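Local coordinates for protein N-terminal acetyltransferase B complex subunit MDM20 (Candida albicans, PDB 5K04) that serves as the non-catalytic subunit of the NatB N-terminal acetyltransferase complex, probably as the helical-repeat scaffold that holds the catalytic subunit, at residues D351-Y356 with E721-V726. Numbering follows the deposited sequence.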
loop_
_atom_site.group_PDB
_atom_site.type_symbol
_atom_site.label_atom_id
_atom_site.label_comp_id
_atom_site.label_asym_id
_atom_site.label_seq_id
_atom_site.Cartn_x
_atom_site.Cartn_y
_atom_site.Cartn_z
ATOM N N ASP A 351 24.901 -20.632 -10.848
ATOM C CA ASP A 351 24.840 -22.094 -10.749
ATOM C C ASP A 351 25.252 -22.486 -9.332
ATOM O O ASP A 351 26.443 -22.610 -9.027
ATOM C CB ASP A 351 25.723 -22.759 -11.800
ATOM C CG ASP A 351 25.139 -22.660 -13.198
ATOM O OD1 ASP A 351 23.966 -22.242 -13.338
ATOM O OD2 ASP A 351 25.858 -22.997 -14.160
ATOM N N ASN A 352 24.256 -22.694 -8.468
ATOM C CA ASN A 352 24.493 -22.794 -7.034
ATOM C C ASN A 352 23.876 -24.035 -6.385
ATOM O O ASN A 352 23.804 -24.101 -5.153
ATOM C CB ASN A 352 23.975 -21.525 -6.343
ATOM C CG ASN A 352 24.704 -20.264 -6.814
ATOM O OD1 ASN A 352 25.937 -20.201 -6.796
ATOM N ND2 ASN A 352 23.937 -19.254 -7.239
ATOM N N TRP A 353 23.440 -25.022 -7.173
ATOM C CA TRP A 353 22.924 -26.257 -6.588
ATOM C C TRP A 353 23.983 -26.982 -5.771
ATOM O O TRP A 353 23.649 -27.684 -4.809
ATOM C CB TRP A 353 22.378 -27.178 -7.681
ATOM C CG TRP A 353 21.212 -26.574 -8.392
ATOM C CD1 TRP A 353 21.141 -26.238 -9.717
ATOM C CD2 TRP A 353 19.954 -26.197 -7.814
ATOM N NE1 TRP A 353 19.918 -25.678 -9.992
ATOM C CE2 TRP A 353 19.168 -25.642 -8.848
ATOM C CE3 TRP A 353 19.414 -26.280 -6.530
ATOM C CZ2 TRP A 353 17.865 -25.179 -8.638
ATOM C CZ3 TRP A 353 18.114 -25.816 -6.323
ATOM C CH2 TRP A 353 17.358 -25.271 -7.376
ATOM N N ASP A 354 25.258 -26.817 -6.126
ATOM C CA ASP A 354 26.316 -27.471 -5.362
ATOM C C ASP A 354 26.306 -27.000 -3.911
ATOM O O ASP A 354 26.508 -27.798 -2.990
ATOM C CB ASP A 354 27.681 -27.219 -6.015
ATOM C CG ASP A 354 28.008 -25.733 -6.153
ATOM O OD1 ASP A 354 27.095 -24.928 -6.445
ATOM O OD2 ASP A 354 29.182 -25.371 -5.959
ATOM N N VAL A 355 26.035 -25.710 -3.686
ATOM C CA VAL A 355 25.991 -25.197 -2.320
ATOM C C VAL A 355 24.707 -25.636 -1.639
ATOM O O VAL A 355 24.713 -26.016 -0.458
ATOM C CB VAL A 355 26.132 -23.666 -2.316
ATOM C CG1 VAL A 355 26.083 -23.135 -0.889
ATOM C CG2 VAL A 355 27.416 -23.249 -2.992
ATOM N N TYR A 356 23.588 -25.591 -2.374
ATOM C CA TYR A 356 22.332 -26.142 -1.877
ATOM C C TYR A 356 22.514 -27.573 -1.367
ATOM O O TYR A 356 22.070 -27.916 -0.266
ATOM C CB TYR A 356 21.258 -26.095 -2.967
ATOM C CG TYR A 356 20.023 -26.842 -2.534
ATOM C CD1 TYR A 356 19.095 -26.246 -1.684
ATOM C CD2 TYR A 356 19.812 -28.162 -2.920
ATOM C CE1 TYR A 356 17.981 -26.937 -1.246
ATOM C CE2 TYR A 356 18.706 -28.871 -2.485
ATOM C CZ TYR A 356 17.787 -28.256 -1.655
ATOM O OH TYR A 356 16.679 -28.955 -1.236
ATOM N N GLU A 721 14.597 -33.080 -16.433
ATOM C CA GLU A 721 15.914 -33.362 -15.875
ATOM C C GLU A 721 16.141 -32.314 -14.797
ATOM O O GLU A 721 16.901 -31.353 -14.998
ATOM C CB GLU A 721 17.012 -33.328 -16.935
ATOM C CG GLU A 721 16.920 -34.461 -17.947
ATOM C CD GLU A 721 18.097 -34.487 -18.902
ATOM O OE1 GLU A 721 19.141 -35.084 -18.546
ATOM O OE2 GLU A 721 17.982 -33.899 -20.002
ATOM N N PRO A 722 15.488 -32.470 -13.637
ATOM C CA PRO A 722 15.651 -31.463 -12.583
ATOM C C PRO A 722 17.045 -31.476 -12.056
ATOM O O PRO A 722 17.770 -32.488 -12.108
ATOM C CB PRO A 722 14.635 -31.931 -11.512
ATOM C CG PRO A 722 13.905 -33.114 -12.092
ATOM C CD PRO A 722 14.785 -33.664 -13.164
ATOM N N PRO A 723 17.534 -30.336 -11.518
ATOM C CA PRO A 723 18.904 -30.262 -11.002
ATOM C C PRO A 723 19.104 -30.916 -9.640
ATOM O O PRO A 723 20.257 -31.128 -9.243
ATOM C CB PRO A 723 19.164 -28.751 -10.921
ATOM C CG PRO A 723 17.799 -28.163 -10.704
ATOM C CD PRO A 723 16.839 -29.033 -11.476
ATOM N N ILE A 724 18.032 -31.231 -8.913
ATOM C CA ILE A 724 18.117 -31.876 -7.615
ATOM C C ILE A 724 17.104 -33.017 -7.596
ATOM O O ILE A 724 16.264 -33.143 -8.488
ATOM C CB ILE A 724 17.862 -30.886 -6.458
ATOM C CG1 ILE A 724 16.482 -30.262 -6.594
ATOM C CG2 ILE A 724 18.912 -29.775 -6.452
ATOM C CD1 ILE A 724 16.042 -29.488 -5.361
ATOM N N SER A 725 17.191 -33.852 -6.560
ATOM C CA SER A 725 16.284 -34.982 -6.435
ATOM C C SER A 725 14.926 -34.494 -5.957
ATOM O O SER A 725 14.800 -33.958 -4.850
ATOM C CB SER A 725 16.840 -36.030 -5.485
ATOM O OG SER A 725 16.350 -37.302 -5.857
ATOM N N VAL A 726 13.910 -34.684 -6.800
ATOM C CA VAL A 726 12.539 -34.266 -6.530
ATOM C C VAL A 726 11.604 -35.294 -7.152
ATOM O O VAL A 726 12.004 -36.106 -7.989
ATOM C CB VAL A 726 12.236 -32.864 -7.095
ATOM C CG1 VAL A 726 12.899 -31.782 -6.258
ATOM C CG2 VAL A 726 12.701 -32.777 -8.529
#
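Trp353, the first residue of the short helix 353-358, and Tyr356, one turn on, pack against Pro723 and Ile724. The latter two lie in the loop between helices 707-717 and 729-747. The contact is a small apolar one within an all-helical protein of the TPR clan. In it, the loop leading into the last helix, 729-747, packs against the first turn of helix 353-358, 365 residues earlier in the chain.

One interaction is a CH-pi contact. Pro723 lies over one face of the Trp353 indole, with CB 3.5 Å from the centroid of the five-membered ring and 22° off its normal. CG of the same proline sits 3.2 Å above the indole plane, displaced toward the rim. Pro723 CG is 3.4 Å from Trp353 CE2 and about as close to NE1. The indole gets there with CG anti to the carbonyl carbon of Trp353 (chi1 -63°).

Ile724 makes the other contacts, aliphatic to aromatic. Its side chain runs at about a right angle to those of Trp353 and Tyr356. The Ile724 CG2 methyl reaches CE3 of Trp353 at 3.5 Å, on the benzo part of the indole. CG2 lies between the two rings and touches Tyr356 as well, while CD1 touches Tyr356 alone.

Helices 372-383 and 388-404 complete the surroundings. Trp353 also touches Thr376 and Thr379, while Ile724 rests on Leu397 and His400. On the 351-356 side, Asn352 and Asp354 are tied to Arg344, the latter by a salt bridge. The looser end of the contact is at Tyr356, where CE2 meets Ile724 CD1 at 4.0 Å.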